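Local coordinates for protein dehalogenase-like hydrolase (Ralstonia solanacearum, PDB 3UMB) that probably catalyses the hydrolytic dehalogenation of small (S)-2-haloalkanoic acids to the corresponding (R)-2-hydroxyalkanoic acids, at residues A[40-44]-A[91-95]; A[110-116]-A[223-227]; A[155-161]-A[183-188]. All blocks are in the same frame, centred on the assembly; numbering follows the deposited sequence.

Interaction 1: A[40-44]-A[91-95]; sequences WRDRQ and LMREY. With MG (magnesium ion), chain H.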
loop_
_atom_site.group_PDB
_atom_site.type_symbol
_atom_site.label_atom_id
_atom_site.label_comp_id
_atom_site.label_asym_id
_atom_site.label_seq_id
_atom_site.Cartn_x
_atom_site.Cartn_y
_atom_site.Cartn_z
ATOM N N TRP A 40 5.167 9.148 -7.376
ATOM C CA TRP A 40 6.151 9.217 -6.312
ATOM C C TRP A 40 5.549 9.053 -4.908
ATOM O O TRP A 40 6.077 8.288 -4.084
ATOM C CB TRP A 40 6.836 10.549 -6.417
ATOM C CG TRP A 40 7.954 10.772 -5.504
ATOM C CD1 TRP A 40 8.627 9.863 -4.746
ATOM C CD2 TRP A 40 8.570 12.018 -5.295
ATOM N NE1 TRP A 40 9.639 10.488 -4.041
ATOM C CE2 TRP A 40 9.611 11.823 -4.362
ATOM C CE3 TRP A 40 8.310 13.324 -5.776
ATOM C CZ2 TRP A 40 10.414 12.875 -3.913
ATOM C CZ3 TRP A 40 9.117 14.366 -5.341
ATOM C CH2 TRP A 40 10.155 14.137 -4.407
ATOM N N ARG A 41 4.438 9.742 -4.664
ATOM C CA ARG A 41 3.697 9.610 -3.407
ATOM C C ARG A 41 3.132 8.192 -3.255
ATOM O O ARG A 41 3.277 7.577 -2.200
ATOM C CB ARG A 41 2.596 10.671 -3.320
ATOM C CG ARG A 41 1.709 10.640 -2.052
ATOM C CD ARG A 41 2.510 10.801 -0.714
ATOM N NE ARG A 41 1.616 10.704 0.452
ATOM C CZ ARG A 41 2.023 10.500 1.715
ATOM N NH1 ARG A 41 3.325 10.369 2.012
ATOM N NH2 ARG A 41 1.126 10.408 2.697
ATOM N N ASP A 42 2.529 7.668 -4.320
ATOM C CA ASP A 42 2.069 6.284 -4.347
ATOM C C ASP A 42 3.169 5.327 -3.917
ATOM O O ASP A 42 2.988 4.546 -2.992
ATOM C CB ASP A 42 1.612 5.871 -5.747
ATOM C CG ASP A 42 0.987 4.442 -5.793
ATOM O OD1 ASP A 42 -0.126 4.253 -5.210
ATOM O OD2 ASP A 42 1.602 3.522 -6.428
ATOM N N ARG A 43 4.297 5.356 -4.603
ATOM C CA ARG A 43 5.362 4.376 -4.297
ATOM C C ARG A 43 6.014 4.639 -2.952
ATOM O O ARG A 43 6.412 3.707 -2.270
ATOM C CB ARG A 43 6.393 4.226 -5.434
ATOM C CG ARG A 43 5.786 3.507 -6.652
ATOM C CD ARG A 43 5.355 2.093 -6.269
ATOM N NE ARG A 43 5.508 1.135 -7.360
ATOM C CZ ARG A 43 4.564 0.860 -8.277
ATOM N NH1 ARG A 43 4.771 -0.066 -9.216
ATOM N NH2 ARG A 43 3.395 1.501 -8.291
ATOM N N GLN A 44 6.048 5.907 -2.525
ATOM C CA GLN A 44 6.628 6.213 -1.215
ATOM C C GLN A 44 5.856 5.480 -0.118
ATOM O O GLN A 44 6.420 4.770 0.694
ATOM C CB GLN A 44 6.691 7.727 -0.998
ATOM C CG GLN A 44 7.071 8.179 0.378
ATOM C CD GLN A 44 6.753 9.650 0.601
ATOM O OE1 GLN A 44 5.618 10.069 0.394
ATOM N NE2 GLN A 44 7.780 10.453 0.962
ATOM N N LEU A 91 15.172 17.921 -5.751
ATOM C CA LEU A 91 13.782 17.589 -5.406
ATOM C C LEU A 91 13.712 17.174 -3.970
ATOM O O LEU A 91 12.738 17.428 -3.304
ATOM C CB LEU A 91 13.203 16.500 -6.315
ATOM C CG LEU A 91 12.616 17.036 -7.631
ATOM C CD1 LEU A 91 12.128 15.861 -8.485
ATOM C CD2 LEU A 91 11.480 18.036 -7.343
HETATM N N MSE A 92 14.768 16.511 -3.527
HETATM C CA MSE A 92 14.927 16.120 -2.134
HETATM C C MSE A 92 15.066 17.389 -1.223
HETATM O O MSE A 92 14.279 17.529 -0.268
HETATM C CB MSE A 92 16.071 15.069 -1.991
HETATM C CG MSE A 92 15.721 13.573 -2.531
HETATM SE SE MSE A 92 13.877 12.993 -2.106
HETATM C CE MSE A 92 14.194 12.619 -0.164
ATOM N N ARG A 93 15.961 18.333 -1.561
ATOM C CA ARG A 93 15.985 19.660 -0.906
ATOM C C ARG A 93 14.602 20.227 -0.773
ATOM O O ARG A 93 14.163 20.623 0.304
ATOM C CB ARG A 93 16.812 20.686 -1.693
ATOM C CG ARG A 93 18.319 20.450 -1.622
ATOM C CD ARG A 93 19.146 21.647 -2.090
ATOM N NE ARG A 93 19.645 21.524 -3.469
ATOM C CZ ARG A 93 20.728 20.834 -3.855
ATOM N NH1 ARG A 93 21.467 20.138 -2.983
ATOM N NH2 ARG A 93 21.069 20.826 -5.145
ATOM N N GLU A 94 13.892 20.257 -1.884
ATOM C CA GLU A 94 12.554 20.740 -1.853
ATOM C C GLU A 94 11.769 19.991 -0.810
ATOM O O GLU A 94 10.944 20.584 -0.124
ATOM C CB GLU A 94 11.892 20.579 -3.215
ATOM C CG GLU A 94 10.745 21.499 -3.374
ATOM C CD GLU A 94 11.169 22.914 -3.637
ATOM O OE1 GLU A 94 12.261 23.119 -4.235
ATOM O OE2 GLU A 94 10.398 23.812 -3.242
ATOM N N TYR A 95 12.030 18.688 -0.695
ATOM C CA TYR A 95 11.261 17.816 0.221
ATOM C C TYR A 95 11.619 18.119 1.670
ATOM O O TYR A 95 10.743 18.156 2.526
ATOM C CB TYR A 95 11.453 16.294 -0.079
ATOM C CG TYR A 95 10.205 15.445 0.223
ATOM C CD1 TYR A 95 9.574 14.716 -0.772
ATOM C CD2 TYR A 95 9.639 15.414 1.490
ATOM C CE1 TYR A 95 8.420 13.973 -0.513
ATOM C CE2 TYR A 95 8.490 14.673 1.754
ATOM C CZ TYR A 95 7.891 13.955 0.749
ATOM O OH TYR A 95 6.759 13.222 1.015
HETATM MG MG MG H . -1.062 2.519 -4.016
HETATM O O HOH W 1 -0.279 1.787 -6.127
HETATM O O HOH W 2 -2.367 4.488 -3.882
#

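Interaction 2: A[110-116]-A[223-227]; sequences QLREMGL and LQFVQ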
loop_
_atom_site.group_PDB
_atom_site.type_symbol
_atom_site.label_atom_id
_atom_site.label_comp_id
_atom_site.label_asym_id
_atom_site.label_seq_id
_atom_site.Cartn_x
_atom_site.Cartn_y
_atom_site.Cartn_z
ATOM N N GLN A 110 -5.052 28.850 19.152
ATOM C CA GLN A 110 -6.370 28.724 19.831
ATOM C C GLN A 110 -6.561 27.387 20.611
ATOM O O GLN A 110 -7.468 27.258 21.426
ATOM C CB GLN A 110 -7.518 28.930 18.830
ATOM C CG GLN A 110 -7.874 30.416 18.552
ATOM C CD GLN A 110 -8.336 30.669 17.101
ATOM O OE1 GLN A 110 -9.533 30.802 16.837
ATOM N NE2 GLN A 110 -7.380 30.734 16.159
ATOM N N LEU A 111 -5.699 26.403 20.327
ATOM C CA LEU A 111 -5.657 25.099 21.028
ATOM C C LEU A 111 -4.642 25.115 22.180
ATOM O O LEU A 111 -4.959 24.668 23.277
ATOM C CB LEU A 111 -5.291 23.957 20.059
ATOM C CG LEU A 111 -6.144 23.740 18.804
ATOM C CD1 LEU A 111 -5.390 22.845 17.812
ATOM C CD2 LEU A 111 -7.498 23.164 19.181
ATOM N N ARG A 112 -3.422 25.594 21.910
ATOM C CA ARG A 112 -2.406 25.783 22.947
ATOM C C ARG A 112 -2.991 26.627 24.062
ATOM O O ARG A 112 -2.797 26.338 25.249
ATOM C CB ARG A 112 -1.170 26.511 22.405
ATOM C CG ARG A 112 -0.260 25.670 21.567
ATOM C CD ARG A 112 1.139 25.690 22.125
ATOM N NE ARG A 112 1.218 24.925 23.380
ATOM C CZ ARG A 112 2.300 24.843 24.159
ATOM N NH1 ARG A 112 2.254 24.114 25.275
ATOM N NH2 ARG A 112 3.429 25.481 23.832
ATOM N N GLU A 113 -3.729 27.669 23.658
ATOM C CA GLU A 113 -4.309 28.611 24.601
ATOM C C GLU A 113 -5.474 27.973 25.366
ATOM O O GLU A 113 -5.633 28.250 26.559
ATOM C CB GLU A 113 -4.693 29.946 23.911
ATOM C CG GLU A 113 -3.537 30.701 23.136
ATOM C CD GLU A 113 -2.110 30.070 23.262
ATOM O OE1 GLU A 113 -1.397 29.914 22.217
ATOM O OE2 GLU A 113 -1.698 29.745 24.408
HETATM N N MSE A 114 -6.255 27.091 24.733
HETATM C CA MSE A 114 -7.289 26.328 25.494
HETATM C C MSE A 114 -6.733 25.098 26.259
HETATM O O MSE A 114 -7.471 24.152 26.559
HETATM C CB MSE A 114 -8.519 25.969 24.629
HETATM C CG MSE A 114 -8.219 25.324 23.293
HETATM SE SE MSE A 114 -9.793 25.070 22.156
HETATM C CE MSE A 114 -10.990 24.089 23.411
ATOM N N GLY A 115 -5.428 25.143 26.569
ATOM C CA GLY A 115 -4.786 24.266 27.571
ATOM C C GLY A 115 -4.402 22.882 27.066
ATOM O O GLY A 115 -4.409 21.899 27.841
ATOM N N LEU A 116 -4.070 22.823 25.765
ATOM C CA LEU A 116 -3.883 21.548 25.056
ATOM C C LEU A 116 -2.439 21.350 24.632
ATOM O O LEU A 116 -1.889 22.145 23.870
ATOM C CB LEU A 116 -4.869 21.392 23.886
ATOM C CG LEU A 116 -6.318 21.055 24.284
ATOM C CD1 LEU A 116 -7.206 20.965 23.055
ATOM C CD2 LEU A 116 -6.469 19.780 25.156
ATOM N N LEU A 223 -10.352 23.033 14.589
ATOM C CA LEU A 223 -10.628 24.007 15.665
ATOM C C LEU A 223 -12.116 24.058 15.995
ATOM O O LEU A 223 -12.487 23.941 17.170
ATOM C CB LEU A 223 -10.132 25.397 15.262
ATOM C CG LEU A 223 -9.894 26.435 16.369
ATOM C CD1 LEU A 223 -9.131 25.893 17.589
ATOM C CD2 LEU A 223 -9.166 27.665 15.774
ATOM N N GLN A 224 -12.962 24.212 14.968
ATOM C CA GLN A 224 -14.420 24.246 15.166
ATOM C C GLN A 224 -14.762 23.104 16.121
ATOM O O GLN A 224 -15.365 23.306 17.168
ATOM C CB GLN A 224 -15.199 24.031 13.846
ATOM C CG GLN A 224 -15.849 25.240 13.132
ATOM C CD GLN A 224 -16.855 24.815 11.976
ATOM O OE1 GLN A 224 -16.451 24.433 10.855
ATOM N NE2 GLN A 224 -18.161 24.901 12.271
ATOM N N PHE A 225 -14.312 21.905 15.743
ATOM C CA PHE A 225 -14.762 20.634 16.331
ATOM C C PHE A 225 -14.343 20.445 17.780
ATOM O O PHE A 225 -15.127 19.938 18.595
ATOM C CB PHE A 225 -14.248 19.470 15.453
ATOM C CG PHE A 225 -14.137 18.147 16.159
ATOM C CD1 PHE A 225 -15.179 17.231 16.120
ATOM C CD2 PHE A 225 -12.974 17.799 16.823
ATOM C CE1 PHE A 225 -15.073 16.010 16.753
ATOM C CE2 PHE A 225 -12.860 16.559 17.458
ATOM C CZ PHE A 225 -13.909 15.676 17.422
ATOM N N VAL A 226 -13.105 20.818 18.083
ATOM C CA VAL A 226 -12.594 20.740 19.447
ATOM C C VAL A 226 -13.470 21.645 20.353
ATOM O O VAL A 226 -14.136 21.167 21.297
ATOM C CB VAL A 226 -11.084 21.184 19.528
ATOM C CG1 VAL A 226 -10.534 20.960 20.940
ATOM C CG2 VAL A 226 -10.222 20.436 18.514
ATOM N N GLN A 227 -13.491 22.941 20.010
ATOM C CA GLN A 227 -14.269 23.954 20.746
ATOM C C GLN A 227 -15.706 23.475 21.067
ATOM O O GLN A 227 -16.178 23.680 22.180
ATOM C CB GLN A 227 -14.226 25.315 20.015
ATOM C CG GLN A 227 -12.894 26.079 20.242
ATOM C CD GLN A 227 -12.564 27.141 19.172
ATOM O OE1 GLN A 227 -13.175 27.189 18.099
ATOM N NE2 GLN A 227 -11.582 27.999 19.473
#

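Interaction 3: A[155-161]-A[183-188]; sequences KTAPAAY and WDACGA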
loop_
_atom_site.group_PDB
_atom_site.type_symbol
_atom_site.label_atom_id
_atom_site.label_comp_id
_atom_site.label_asym_id
_atom_site.label_seq_id
_atom_site.Cartn_x
_atom_site.Cartn_y
_atom_site.Cartn_z
ATOM N N LYS A 155 3.262 3.371 10.123
ATOM C CA LYS A 155 1.809 3.273 10.140
ATOM C C LYS A 155 1.407 2.421 8.975
ATOM O O LYS A 155 2.010 2.546 7.895
ATOM C CB LYS A 155 1.146 4.636 9.950
ATOM C CG LYS A 155 1.480 5.665 11.036
ATOM C CD LYS A 155 1.371 7.068 10.434
ATOM C CE LYS A 155 1.118 8.169 11.445
ATOM N NZ LYS A 155 1.084 9.523 10.712
ATOM N N THR A 156 0.373 1.598 9.127
ATOM C CA THR A 156 -0.563 1.604 10.273
ATOM C C THR A 156 -0.204 0.683 11.456
ATOM O O THR A 156 -1.080 0.318 12.232
ATOM C CB THR A 156 -1.926 1.178 9.781
ATOM O OG1 THR A 156 -1.749 0.069 8.908
ATOM C CG2 THR A 156 -2.607 2.310 8.952
ATOM N N ALA A 157 1.066 0.293 11.569
ATOM C CA ALA A 157 1.540 -0.623 12.578
ATOM C C ALA A 157 1.213 -0.150 13.993
ATOM O O ALA A 157 1.460 1.013 14.288
ATOM C CB ALA A 157 3.113 -0.770 12.406
ATOM N N PRO A 158 0.663 -1.034 14.870
ATOM C CA PRO A 158 0.318 -0.593 16.248
ATOM C C PRO A 158 1.470 0.120 16.985
ATOM O O PRO A 158 1.231 1.062 17.722
ATOM C CB PRO A 158 -0.029 -1.888 16.981
ATOM C CG PRO A 158 -0.573 -2.806 15.915
ATOM C CD PRO A 158 0.063 -2.353 14.565
ATOM N N ALA A 159 2.703 -0.340 16.748
ATOM C CA ALA A 159 3.861 0.166 17.486
ATOM C C ALA A 159 4.076 1.642 17.129
ATOM O O ALA A 159 4.631 2.383 17.945
ATOM C CB ALA A 159 5.138 -0.649 17.172
ATOM N N ALA A 160 3.687 2.037 15.909
ATOM C CA ALA A 160 3.793 3.451 15.461
ATOM C C ALA A 160 2.754 4.296 16.153
ATOM O O ALA A 160 3.082 5.327 16.701
ATOM C CB ALA A 160 3.639 3.593 13.956
ATOM N N TYR A 161 1.499 3.861 16.133
ATOM C CA TYR A 161 0.426 4.591 16.824
ATOM C C TYR A 161 0.732 4.674 18.338
ATOM O O TYR A 161 0.609 5.750 18.964
ATOM C CB TYR A 161 -0.956 3.980 16.544
ATOM C CG TYR A 161 -1.446 4.200 15.109
ATOM C CD1 TYR A 161 -1.568 5.505 14.568
ATOM C CD2 TYR A 161 -1.807 3.132 14.311
ATOM C CE1 TYR A 161 -1.993 5.726 13.233
ATOM C CE2 TYR A 161 -2.249 3.335 12.966
ATOM C CZ TYR A 161 -2.336 4.637 12.440
ATOM O OH TYR A 161 -2.782 4.812 11.141
ATOM N N TRP A 183 -6.693 6.894 5.257
ATOM C CA TRP A 183 -6.271 5.586 5.766
ATOM C C TRP A 183 -5.741 5.729 7.199
ATOM O O TRP A 183 -5.956 4.876 8.051
ATOM C CB TRP A 183 -5.246 4.909 4.842
ATOM C CG TRP A 183 -3.986 5.705 4.553
ATOM C CD1 TRP A 183 -3.767 6.500 3.463
ATOM C CD2 TRP A 183 -2.794 5.780 5.350
ATOM N NE1 TRP A 183 -2.535 7.122 3.568
ATOM C CE2 TRP A 183 -1.906 6.662 4.695
ATOM C CE3 TRP A 183 -2.401 5.207 6.564
ATOM C CZ2 TRP A 183 -0.618 6.953 5.189
ATOM C CZ3 TRP A 183 -1.135 5.533 7.095
ATOM C CH2 TRP A 183 -0.263 6.406 6.398
ATOM N N ASP A 184 -5.050 6.823 7.463
ATOM C CA ASP A 184 -4.431 7.054 8.750
ATOM C C ASP A 184 -5.484 7.446 9.788
ATOM O O ASP A 184 -5.440 6.948 10.916
ATOM C CB ASP A 184 -3.368 8.136 8.589
ATOM C CG ASP A 184 -2.373 8.187 9.737
ATOM O OD1 ASP A 184 -2.343 7.282 10.624
ATOM O OD2 ASP A 184 -1.600 9.160 9.711
ATOM N N ALA A 185 -6.470 8.270 9.424
ATOM C CA ALA A 185 -7.574 8.585 10.403
ATOM C C ALA A 185 -8.218 7.292 10.819
ATOM O O ALA A 185 -8.527 7.074 12.003
ATOM C CB ALA A 185 -8.634 9.540 9.826
ATOM N N CYS A 186 -8.407 6.417 9.847
ATOM C CA CYS A 186 -9.070 5.127 10.066
ATOM C C CYS A 186 -8.220 4.171 10.909
ATOM O O CYS A 186 -8.727 3.470 11.788
ATOM C CB CYS A 186 -9.349 4.482 8.708
ATOM S SG CYS A 186 -10.766 5.224 7.816
ATOM N N GLY A 187 -6.923 4.127 10.611
ATOM C CA GLY A 187 -6.008 3.289 11.386
ATOM C C GLY A 187 -5.947 3.776 12.832
ATOM O O GLY A 187 -5.885 2.956 13.773
ATOM N N ALA A 188 -5.950 5.105 13.018
ATOM C CA ALA A 188 -5.901 5.679 14.361
ATOM C C ALA A 188 -7.154 5.393 15.142
ATOM O O ALA A 188 -7.089 5.156 16.338
ATOM C CB ALA A 188 -5.630 7.128 14.309
#

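Interaction 1: A[40-44]-A[91-95]
Long side chains close the wide gap between helices whose local axes come no nearer than 15.2 Å and cross at -72°. Trp40, with chi1 in t, holds its indole out toward 91-95, and Tyr95 reaches back with an unusual chi1 of -147°, between wells. The six-membered ring of Trp40 and the ring of Tyr95 form an offset edge-to-face pair, the tyrosine edge toward the indole face, with centroids 5.6 Å apart and planes at 72°. These helices belong to the all-helical cap that L-2-haloacid dehalogenases add to the HAD core; helix 64-78 also lines this interior, where Thr68 O accepts from Trp40 NE1. Met92, a selenomethionine, m at all three chi angles, curls its selenium to the indole edge, a Met-aromatic contact (SE to Trp40 CZ2 3.9 Å). Gln44 is extended (t, t) and donates from NE2 to Tyr95 OH at 3.0 Å; NE2 also bonds Thr68 OG1. Arg41 turns at chi2 (p), so that its NH1 donates to Gln44 OE1 at 2.8 Å. On another side of the helix Asp42 OD1 binds magnesium at 2.3 Å, together with two waters and Asp42 of the second subunit, while Asp42 OD2 pairs with Arg43 NH2 at 3.3 Å.

Interaction 2: A[110-116]-A[223-227]
Leu223 and Val226, three residues apart on the C-terminal helix, leave a shallow hollow into which the tip of Leu111 fits: Leu111 CD2 lies 3.6 Å from Leu223 CD1 and 3.9 Å from Val226 CG2. Val226 is itself a bump: its CG1 meets Leu116 CD1 at 3.9 Å and selenomethionine Met114 CE at 4.0 Å, so the valine sits in a pocket built by Leu111, Met114 and Leu116. The chain makes this pocket by turning: a Schellman motif, with Gly115 at C-prime in positive phi, joins Gly115 N to Arg112 O (3.2 Å) and, weakly, Leu116 N to Leu111 O (3.2 Å). The turn brings the residues on both sides of the glycine to the same neighbour. In the Rossmann-like core of the HAD fold, this packs the end of helix 104-112 and the following turn against helix 219-227, and Val226 also touches Leu176 on strand 175-179 of the central parallel sheet. Toward solvent, longer side chains flank the apolar centre. The selenium of Met114 lies against the aliphatic part of Gln227 (SE to CG 3.8 Å), and Gln110 rests its OE1 on Leu223 CD2 at 3.3 Å. No hydrogen bond crosses between the segments.

Interaction 3: A[155-161]-A[183-188]
Asp184 takes both strong polar contacts through its two carboxylate oxygens: Lys155 NZ forms a salt bridge with OD2 at 2.9 Å, and Tyr161 OH donates to OD1 at 2.6 Å. Lys155 and Asp184 probably correspond to the motif III lysine and motif IV acid of the HAD fold, consistent with a place in the active site. Lys155 NZ also donates to Leu121 O, and Asp184 OD2 bonds Ser179 OG. Lys155, extended, also packs through CB, 3.8 Å from Trp183 CZ3 at the indole edge; beside it Thr156, after a cis peptide, brings CG2 to Trp183 CE3 at 3.8 Å. Thr156 OG1 hydrogen-bonds Ile50 O of the second subunit, and that isoleucine also packs on Trp183. Farther along the helix, Ala188 CA sits over the face of the Tyr161 ring, a CH-pi contact at 4.2 Å from the centroid. Gly187 leaves room for the Tyr161 hydroxyl and Thr156 CG2: its CA is 3.6 Å from Tyr161 OH, where an ideal CB would clash at 2.4 Å.

Interaction 1 lies in the helical cap and interactions 2 and 3 in the HAD core. Interaction 3 holds the probable active-site residues Lys155 and Asp184. Interactions 1 and 3, which both touch the second subunit, have centres 21 Å apart; their nearest atoms, in the Arg41 guanidinium and the Trp183 indole, are about 5 Å apart. The Trp183 side chain comes within about 9 Å of the magnesium held between the Asp42 residues of the two subunits, and Arg49, on the helix of Asp42, makes a cation-pi contact with that tryptophan. Interaction 2 is remote, its centre 32 Å from interaction 1's and 24 Å from interaction 3's. Interaction 3 falls between 110-116 and 223-227 in sequence.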